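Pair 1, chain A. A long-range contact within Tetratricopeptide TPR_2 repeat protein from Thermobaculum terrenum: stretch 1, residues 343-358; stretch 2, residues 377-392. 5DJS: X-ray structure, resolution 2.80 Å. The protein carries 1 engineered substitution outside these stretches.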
# COMPACT_ATOMS: atom_id res chain seq x y z
N GLY A 343 -7.76 13.88 -0.12
CA GLY A 343 -8.89 14.39 0.66
C GLY A 343 -8.89 15.90 0.88
O GLY A 343 -8.07 16.61 0.29
N PRO A 344 -9.80 16.40 1.75
CA PRO A 344 -10.02 17.83 1.98
C PRO A 344 -8.78 18.65 2.33
O PRO A 344 -8.66 19.79 1.88
CB PRO A 344 -10.98 17.84 3.16
CG PRO A 344 -11.77 16.59 3.00
CD PRO A 344 -10.77 15.58 2.50
N GLU A 345 -7.88 18.07 3.12
CA GLU A 345 -6.65 18.76 3.52
C GLU A 345 -5.78 19.09 2.29
O GLU A 345 -5.29 20.23 2.18
CB GLU A 345 -5.86 17.94 4.56
CG GLU A 345 -5.24 18.79 5.67
CD GLU A 345 -6.15 19.02 6.86
OE1 GLU A 345 -7.39 18.84 6.74
OE2 GLU A 345 -5.63 19.40 7.94
N VAL A 346 -5.62 18.14 1.37
CA VAL A 346 -4.76 18.34 0.17
C VAL A 346 -5.43 19.30 -0.80
O VAL A 346 -4.80 20.26 -1.25
CB VAL A 346 -4.41 17.07 -0.66
CG1 VAL A 346 -2.95 17.11 -1.05
CG2 VAL A 346 -4.69 15.77 0.07
N LEU A 347 -6.68 19.01 -1.13
CA LEU A 347 -7.48 19.84 -2.04
C LEU A 347 -7.49 21.33 -1.67
O LEU A 347 -7.43 22.16 -2.56
CB LEU A 347 -8.92 19.31 -2.15
CG LEU A 347 -9.32 18.31 -3.26
CD1 LEU A 347 -8.18 17.83 -4.15
CD2 LEU A 347 -10.08 17.13 -2.68
N ASP A 348 -7.54 21.65 -0.38
CA ASP A 348 -7.43 23.05 0.06
C ASP A 348 -6.12 23.69 -0.41
O ASP A 348 -6.12 24.81 -0.92
CB ASP A 348 -7.54 23.16 1.60
CG ASP A 348 -8.96 22.88 2.15
OD1 ASP A 348 -9.95 22.81 1.38
OD2 ASP A 348 -9.09 22.72 3.38
N LEU A 349 -5.01 22.96 -0.26
CA LEU A 349 -3.68 23.45 -0.66
C LEU A 349 -3.51 23.54 -2.17
O LEU A 349 -3.01 24.53 -2.69
CB LEU A 349 -2.57 22.56 -0.09
CG LEU A 349 -2.46 22.38 1.42
CD1 LEU A 349 -1.10 21.79 1.78
CD2 LEU A 349 -2.71 23.68 2.20
N TRP A 350 -3.92 22.48 -2.87
CA TRP A 350 -3.83 22.45 -4.34
C TRP A 350 -4.63 23.57 -5.00
O TRP A 350 -4.23 24.09 -6.05
CB TRP A 350 -4.26 21.08 -4.90
CG TRP A 350 -3.34 19.94 -4.56
CD1 TRP A 350 -2.12 20.00 -3.93
CD2 TRP A 350 -3.56 18.56 -4.85
NE1 TRP A 350 -1.58 18.75 -3.80
CE2 TRP A 350 -2.45 17.84 -4.36
CE3 TRP A 350 -4.61 17.86 -5.46
CZ2 TRP A 350 -2.35 16.44 -4.48
CZ3 TRP A 350 -4.51 16.47 -5.57
CH2 TRP A 350 -3.39 15.78 -5.08
N ALA A 351 -5.76 23.93 -4.40
CA ALA A 351 -6.57 25.05 -4.86
C ALA A 351 -5.81 26.37 -4.71
O ALA A 351 -5.77 27.16 -5.65
CB ALA A 351 -7.89 25.11 -4.11
N LYS A 352 -5.22 26.59 -3.54
CA LYS A 352 -4.45 27.83 -3.27
C LYS A 352 -3.26 28.02 -4.20
O LYS A 352 -2.97 29.15 -4.62
CB LYS A 352 -4.00 27.88 -1.81
CG LYS A 352 -5.14 28.16 -0.84
CD LYS A 352 -4.67 28.18 0.60
CE LYS A 352 -5.86 28.33 1.54
NZ LYS A 352 -5.43 28.25 2.96
N ILE A 353 -2.57 26.93 -4.51
CA ILE A 353 -1.53 26.90 -5.55
C ILE A 353 -2.11 27.31 -6.92
O ILE A 353 -1.51 28.11 -7.63
CB ILE A 353 -0.86 25.50 -5.64
CG1 ILE A 353 0.01 25.24 -4.40
CG2 ILE A 353 -0.03 25.35 -6.91
CD1 ILE A 353 0.36 23.78 -4.17
N LEU A 354 -3.26 26.74 -7.29
CA LEU A 354 -3.86 27.00 -8.60
C LEU A 354 -4.47 28.41 -8.74
O LEU A 354 -4.60 28.91 -9.86
CB LEU A 354 -4.89 25.92 -8.96
CG LEU A 354 -4.35 24.51 -9.25
CD1 LEU A 354 -5.47 23.47 -9.33
CD2 LEU A 354 -3.53 24.47 -10.53
N LEU A 355 -4.86 29.04 -7.62
CA LEU A 355 -5.30 30.44 -7.65
C LEU A 355 -4.10 31.34 -7.91
O LEU A 355 -4.17 32.24 -8.75
CB LEU A 355 -5.99 30.85 -6.35
CG LEU A 355 -7.35 30.24 -6.03
CD1 LEU A 355 -7.87 30.83 -4.71
CD2 LEU A 355 -8.35 30.45 -7.14
N ALA A 356 -3.02 31.09 -7.18
CA ALA A 356 -1.78 31.89 -7.27
C ALA A 356 -0.99 31.70 -8.56
O ALA A 356 -0.13 32.53 -8.87
CB ALA A 356 -0.89 31.60 -6.06
N LEU A 357 -1.24 30.61 -9.29
CA LEU A 357 -0.65 30.38 -10.62
C LEU A 357 -1.80 30.13 -11.59
O LEU A 357 -2.02 28.99 -12.02
CB LEU A 357 0.31 29.19 -10.59
CG LEU A 357 1.55 29.36 -9.69
CD1 LEU A 357 2.27 28.03 -9.52
CD2 LEU A 357 2.50 30.42 -10.24
N PRO A 358 -2.53 31.21 -11.96
CA PRO A 358 -3.86 31.09 -12.59
C PRO A 358 -3.94 30.39 -13.96
O PRO A 358 -5.04 30.09 -14.42
CB PRO A 358 -4.33 32.55 -12.69
CG PRO A 358 -3.06 33.33 -12.75
CD PRO A 358 -2.09 32.61 -11.88
N ARG A 377 -17.42 14.69 -8.97
CA ARG A 377 -17.31 15.06 -7.55
C ARG A 377 -15.98 15.77 -7.23
O ARG A 377 -15.95 16.70 -6.43
CB ARG A 377 -17.49 13.84 -6.63
CG ARG A 377 -17.76 14.21 -5.17
CD ARG A 377 -17.67 13.04 -4.19
NE ARG A 377 -16.34 12.42 -4.22
CZ ARG A 377 -16.02 11.26 -4.81
NH1 ARG A 377 -16.93 10.51 -5.45
NH2 ARG A 377 -14.76 10.84 -4.77
N LEU A 378 -14.90 15.33 -7.88
CA LEU A 378 -13.57 15.92 -7.69
C LEU A 378 -13.49 17.31 -8.35
O LEU A 378 -12.96 18.26 -7.75
CB LEU A 378 -12.48 14.97 -8.24
CG LEU A 378 -11.20 14.67 -7.44
CD1 LEU A 378 -11.34 14.75 -5.92
CD2 LEU A 378 -10.66 13.30 -7.84
N MET A 379 -14.02 17.42 -9.58
CA MET A 379 -14.14 18.72 -10.26
C MET A 379 -14.96 19.72 -9.44
O MET A 379 -14.54 20.87 -9.26
CB MET A 379 -14.80 18.56 -11.64
CG MET A 379 -13.93 17.88 -12.68
SD MET A 379 -14.85 17.56 -14.21
CE MET A 379 -14.97 19.22 -14.85
N ARG A 380 -16.10 19.27 -8.93
CA ARG A 380 -16.94 20.13 -8.09
C ARG A 380 -16.25 20.52 -6.79
O ARG A 380 -16.39 21.65 -6.33
CB ARG A 380 -18.30 19.49 -7.79
CG ARG A 380 -19.26 20.47 -7.10
CD ARG A 380 -20.73 20.06 -7.18
NE ARG A 380 -21.13 19.18 -6.08
CZ ARG A 380 -21.36 19.57 -4.82
NH1 ARG A 380 -21.23 20.85 -4.44
NH2 ARG A 380 -21.72 18.67 -3.91
N ALA A 381 -15.51 19.58 -6.20
CA ALA A 381 -14.76 19.86 -4.98
C ALA A 381 -13.78 21.01 -5.19
O ALA A 381 -13.64 21.87 -4.31
CB ALA A 381 -14.03 18.61 -4.50
N LEU A 382 -13.13 21.05 -6.35
CA LEU A 382 -12.23 22.16 -6.68
C LEU A 382 -12.95 23.48 -6.97
O LEU A 382 -12.51 24.53 -6.47
CB LEU A 382 -11.25 21.81 -7.81
CG LEU A 382 -9.85 21.42 -7.29
CD1 LEU A 382 -9.71 19.92 -7.08
CD2 LEU A 382 -8.79 21.93 -8.23
N GLU A 383 -14.05 23.44 -7.74
CA GLU A 383 -14.85 24.66 -8.01
C GLU A 383 -15.33 25.33 -6.72
O GLU A 383 -15.30 26.56 -6.61
CB GLU A 383 -16.02 24.40 -8.97
CG GLU A 383 -15.61 23.94 -10.36
CD GLU A 383 -16.45 24.52 -11.50
OE1 GLU A 383 -15.86 24.89 -12.55
OE2 GLU A 383 -17.70 24.59 -11.36
N GLY A 384 -15.75 24.52 -5.75
CA GLY A 384 -16.10 25.00 -4.42
C GLY A 384 -15.00 25.75 -3.68
O GLY A 384 -15.29 26.55 -2.79
N ARG A 385 -13.74 25.48 -4.04
CA ARG A 385 -12.57 26.24 -3.55
C ARG A 385 -12.09 27.34 -4.52
O ARG A 385 -10.95 27.81 -4.41
CB ARG A 385 -11.41 25.26 -3.26
CG ARG A 385 -11.75 24.19 -2.24
CD ARG A 385 -10.75 23.05 -2.28
NE ARG A 385 -10.85 22.21 -1.08
CZ ARG A 385 -11.72 21.21 -0.90
NH1 ARG A 385 -12.59 20.85 -1.84
NH2 ARG A 385 -11.69 20.55 0.26
N GLY A 386 -12.96 27.75 -5.46
CA GLY A 386 -12.71 28.88 -6.36
C GLY A 386 -11.87 28.61 -7.60
O GLY A 386 -11.39 29.56 -8.23
N VAL A 387 -11.71 27.35 -7.97
CA VAL A 387 -10.81 26.94 -9.04
C VAL A 387 -11.64 26.32 -10.15
O VAL A 387 -12.37 25.37 -9.90
CB VAL A 387 -9.77 25.91 -8.54
CG1 VAL A 387 -8.90 25.39 -9.69
CG2 VAL A 387 -8.90 26.51 -7.44
N ALA A 388 -11.50 26.83 -11.37
CA ALA A 388 -12.30 26.35 -12.50
C ALA A 388 -12.00 24.88 -12.76
O ALA A 388 -10.85 24.47 -12.79
CB ALA A 388 -12.01 27.19 -13.74
N GLY A 389 -13.06 24.08 -12.92
CA GLY A 389 -12.95 22.63 -13.03
C GLY A 389 -12.28 22.13 -14.30
O GLY A 389 -11.73 21.03 -14.31
N GLU A 390 -12.34 22.94 -15.36
CA GLU A 390 -11.66 22.61 -16.62
C GLU A 390 -10.11 22.61 -16.50
O GLU A 390 -9.45 21.94 -17.29
CB GLU A 390 -12.12 23.52 -17.78
CG GLU A 390 -11.89 25.03 -17.60
CD GLU A 390 -13.13 25.78 -17.12
OE1 GLU A 390 -13.81 25.30 -16.19
OE2 GLU A 390 -13.41 26.86 -17.68
N ARG A 391 -9.56 23.34 -15.52
CA ARG A 391 -8.09 23.36 -15.29
C ARG A 391 -7.60 22.03 -14.71
O ARG A 391 -6.41 21.74 -14.76
CB ARG A 391 -7.64 24.51 -14.36
CG ARG A 391 -8.36 25.86 -14.50
CD ARG A 391 -7.46 27.09 -14.59
NE ARG A 391 -6.20 27.02 -13.83
CZ ARG A 391 -5.96 27.53 -12.61
NH1 ARG A 391 -6.90 28.15 -11.91
NH2 ARG A 391 -4.74 27.39 -12.09
N LEU A 392 -8.52 21.26 -14.13
CA LEU A 392 -8.26 19.94 -13.56
C LEU A 392 -8.48 18.86 -14.60
O LEU A 392 -9.60 18.68 -15.07
CB LEU A 392 -9.23 19.74 -12.40
CG LEU A 392 -9.03 18.57 -11.46
CD1 LEU A 392 -7.85 18.83 -10.55
CD2 LEU A 392 -10.29 18.36 -10.62

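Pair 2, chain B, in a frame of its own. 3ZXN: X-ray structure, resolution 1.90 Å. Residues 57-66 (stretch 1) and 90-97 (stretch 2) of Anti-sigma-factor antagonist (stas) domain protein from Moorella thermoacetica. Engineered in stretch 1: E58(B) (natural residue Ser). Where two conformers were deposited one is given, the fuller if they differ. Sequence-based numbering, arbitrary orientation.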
# COMPACT_ATOMS: atom_id res chain seq x y z
N ASP B 57 12.30 5.49 2.68
CA ASP B 57 13.28 5.87 1.67
C ASP B 57 12.65 6.68 0.54
O ASP B 57 11.42 6.69 0.37
CB ASP B 57 13.86 4.59 1.08
CG ASP B 57 15.25 4.77 0.54
OD1 ASP B 57 15.68 5.93 0.34
OD2 ASP B 57 15.92 3.74 0.30
N GLU B 58 13.49 7.34 -0.23
CA GLU B 58 13.06 8.00 -1.45
C GLU B 58 12.63 6.94 -2.45
O GLU B 58 11.76 7.17 -3.29
CB GLU B 58 14.21 8.85 -2.02
CG GLU B 58 13.76 10.07 -2.79
CD GLU B 58 14.85 11.13 -2.86
OE1 GLU B 58 15.59 11.29 -1.86
OE2 GLU B 58 14.96 11.81 -3.90
N PHE B 59 13.26 5.76 -2.35
CA PHE B 59 12.93 4.63 -3.21
C PHE B 59 11.54 4.07 -2.89
O PHE B 59 10.70 3.94 -3.77
CB PHE B 59 13.97 3.52 -3.06
CG PHE B 59 15.35 3.90 -3.53
CD1 PHE B 59 15.66 3.88 -4.89
CD2 PHE B 59 16.33 4.27 -2.63
CE1 PHE B 59 16.93 4.23 -5.33
CE2 PHE B 59 17.60 4.62 -3.06
CZ PHE B 59 17.90 4.60 -4.42
N VAL B 60 11.32 3.73 -1.62
CA VAL B 60 10.02 3.23 -1.18
C VAL B 60 8.91 4.20 -1.53
O VAL B 60 7.84 3.80 -1.99
CB VAL B 60 10.00 2.95 0.34
CG1 VAL B 60 8.57 2.69 0.83
CG2 VAL B 60 10.91 1.78 0.67
N THR B 61 9.17 5.49 -1.33
CA THR B 61 8.17 6.52 -1.62
C THR B 61 7.73 6.45 -3.08
O THR B 61 6.54 6.57 -3.39
CB THR B 61 8.70 7.93 -1.32
OG1 THR B 61 9.01 8.05 0.07
CG2 THR B 61 7.65 8.97 -1.69
N ARG B 62 8.69 6.29 -3.97
CA ARG B 62 8.39 6.29 -5.40
C ARG B 62 7.58 5.05 -5.76
O ARG B 62 6.66 5.12 -6.57
CB ARG B 62 9.66 6.41 -6.25
CG ARG B 62 10.23 7.82 -6.26
CD ARG B 62 11.75 7.85 -6.51
NE ARG B 62 12.11 7.56 -7.90
CZ ARG B 62 12.76 6.47 -8.29
NH1 ARG B 62 13.14 5.56 -7.40
NH2 ARG B 62 13.04 6.28 -9.58
N VAL B 63 7.92 3.92 -5.15
CA VAL B 63 7.13 2.70 -5.30
C VAL B 63 5.68 2.90 -4.83
O VAL B 63 4.73 2.48 -5.50
CB VAL B 63 7.77 1.54 -4.54
CG1 VAL B 63 6.75 0.46 -4.27
CG2 VAL B 63 8.96 1.00 -5.33
N LEU B 64 5.51 3.53 -3.67
CA LEU B 64 4.17 3.85 -3.17
C LEU B 64 3.42 4.83 -4.07
O LEU B 64 2.22 4.69 -4.25
CB LEU B 64 4.22 4.36 -1.73
CG LEU B 64 4.70 3.34 -0.70
CD1 LEU B 64 4.82 3.99 0.68
CD2 LEU B 64 3.73 2.15 -0.65
N ILE B 65 4.12 5.81 -4.63
CA ILE B 65 3.45 6.72 -5.56
C ILE B 65 2.99 5.97 -6.82
O ILE B 65 1.89 6.21 -7.33
CB ILE B 65 4.32 7.95 -5.94
CG1 ILE B 65 4.63 8.81 -4.71
CG2 ILE B 65 3.63 8.80 -7.00
CD1 ILE B 65 5.69 9.89 -4.94
N GLU B 66 3.81 5.05 -7.34
CA GLU B 66 3.45 4.32 -8.54
C GLU B 66 2.28 3.36 -8.28
O GLU B 66 1.32 3.31 -9.05
CB GLU B 66 4.66 3.59 -9.12
CG GLU B 66 5.72 4.55 -9.67
CD GLU B 66 6.98 3.83 -10.11
OE1 GLU B 66 6.91 2.63 -10.42
OE2 GLU B 66 8.04 4.49 -10.14
N THR B 90 7.87 12.72 5.96
CA THR B 90 8.80 12.35 4.90
C THR B 90 8.09 12.00 3.61
O THR B 90 8.44 12.51 2.55
CB THR B 90 9.64 11.15 5.33
OG1 THR B 90 10.32 11.46 6.56
CG2 THR B 90 10.66 10.80 4.25
N LEU B 91 7.08 11.12 3.69
CA LEU B 91 6.31 10.74 2.50
C LEU B 91 5.75 11.95 1.73
O LEU B 91 5.83 12.03 0.50
CB LEU B 91 5.16 9.81 2.88
CG LEU B 91 5.58 8.42 3.37
CD1 LEU B 91 4.39 7.63 3.98
CD2 LEU B 91 6.23 7.64 2.23
N THR B 92 5.16 12.88 2.48
CA THR B 92 4.56 14.07 1.90
C THR B 92 5.65 14.95 1.25
O THR B 92 5.42 15.54 0.20
CB THR B 92 3.80 14.87 2.97
OG1 THR B 92 2.68 14.10 3.44
CG2 THR B 92 3.29 16.18 2.41
N GLU B 93 6.82 15.01 1.88
CA GLU B 93 7.91 15.83 1.37
C GLU B 93 8.48 15.24 0.10
O GLU B 93 9.04 15.95 -0.73
CB GLU B 93 9.02 15.97 2.42
CG GLU B 93 8.67 16.92 3.55
CD GLU B 93 9.73 16.97 4.64
OE1 GLU B 93 10.62 16.09 4.64
OE2 GLU B 93 9.67 17.87 5.50
N MET B 94 8.33 13.93 -0.05
CA MET B 94 8.84 13.26 -1.24
C MET B 94 7.78 13.12 -2.35
O MET B 94 8.03 12.47 -3.37
CB MET B 94 9.45 11.90 -0.87
CG MET B 94 10.71 12.04 -0.00
SD MET B 94 11.30 10.50 0.75
CE MET B 94 12.86 11.05 1.44
N GLY B 95 6.61 13.73 -2.16
CA GLY B 95 5.60 13.80 -3.21
C GLY B 95 4.34 12.93 -3.11
O GLY B 95 3.48 12.97 -4.00
N LEU B 96 4.21 12.14 -2.05
CA LEU B 96 3.01 11.31 -1.88
C LEU B 96 1.90 12.13 -1.22
O LEU B 96 2.08 12.63 -0.11
CB LEU B 96 3.33 10.05 -1.06
CG LEU B 96 2.23 8.97 -0.95
CD1 LEU B 96 1.93 8.36 -2.30
CD2 LEU B 96 2.62 7.87 0.03
N ASP B 97 0.76 12.28 -1.89
CA ASP B 97 -0.32 13.09 -1.34
C ASP B 97 -1.11 12.31 -0.29
O ASP B 97 -2.10 11.63 -0.61
CB ASP B 97 -1.26 13.57 -2.44
CG ASP B 97 -2.43 14.35 -1.90
OD1 ASP B 97 -2.30 14.95 -0.80
OD2 ASP B 97 -3.50 14.35 -2.55

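Both pairs pack one helix against the end of a second helix and the turn that follows it. The 14 central residues superpose with an RMSD of 0.8 Å. In pair 1 the first helix spans 344-356, and its axis makes an angle of 60° with that of the second helix. In pair 2 the first helix starts at E58(B), with D57(B) as its N-cap.

The turn is the most closely matched part. R385(A) falls on M94(B), G386(A) on G95(B) and V387(A) on L96(B), with CA atoms within 0.4 Å. The backbone bond from V387(A) N to L382(A) O, 3.3 Å, recurs from L96(B) N to L91(B) O, 3.0 Å. Both glycines have positive phi, which favours glycine.

A351(A) matches T61(B), and both point toward the other stretch. A351(A) and V387(A) are the closest backbone positions across pair 1, with CA to CA 6.2 Å. The CB of A351(A) touches R385(A) CB at 3.6 Å and V387(A) CG2 at 3.8 Å. T61(B) adds a hydroxyl. T61(B) OG1 donates a hydrogen bond to D57(B) O, 2.8 Å, back to the N-cap residue. The same OG1 of T61(B) packs against M94(B) SD at 3.4 Å and L91(B) CD2 at 3.5 Å.

R385(A) and M94(B) also point toward the first helix. Both have chi1 m and chi2 t. The arginine ends in a charge, and R385(A) NE forms a salt bridge with D348(A) OD1, 2.7 Å. L347(A) CB lies over one face of its guanidinium. R385(A) NH1 also donates a hydrogen bond to A381(A) O, 2.9 Å, within its own stretch. The methionine makes no such bond; M94(B) SD lies 3.8 Å from E58(B) CA. E58(B), which matches D348(A), is an engineered residue. No hydrogen bond crosses between the stretches of pair 2.

L354(A) matches L64(B), and L382(A) matches L91(B). The leucines meet in both pairs: L354(A) CD1 to L382(A) CD2 is 3.8 Å, and L64(B) CD1 to L91(B) CD2 is 4.2 Å.

V387(A) and L96(B) both point inward. CG1 of V387(A) reaches L354(A) CD1 at 3.9 Å. The longer leucine places L96(B) CD2 4.2 Å from L64(B) CB and L96(B) CD1 3.6 Å from I65(B) CG1.

L355(A) and I65(B) match at 1.7 Å between their CA atoms. Their CA-to-CB bonds point sideways, but both side chains end near the glycine of the turn. L355(A) CD2 lies 3.3 Å from G386(A) O, and I65(B) CD1 lies 3.8 Å from G95(B) C.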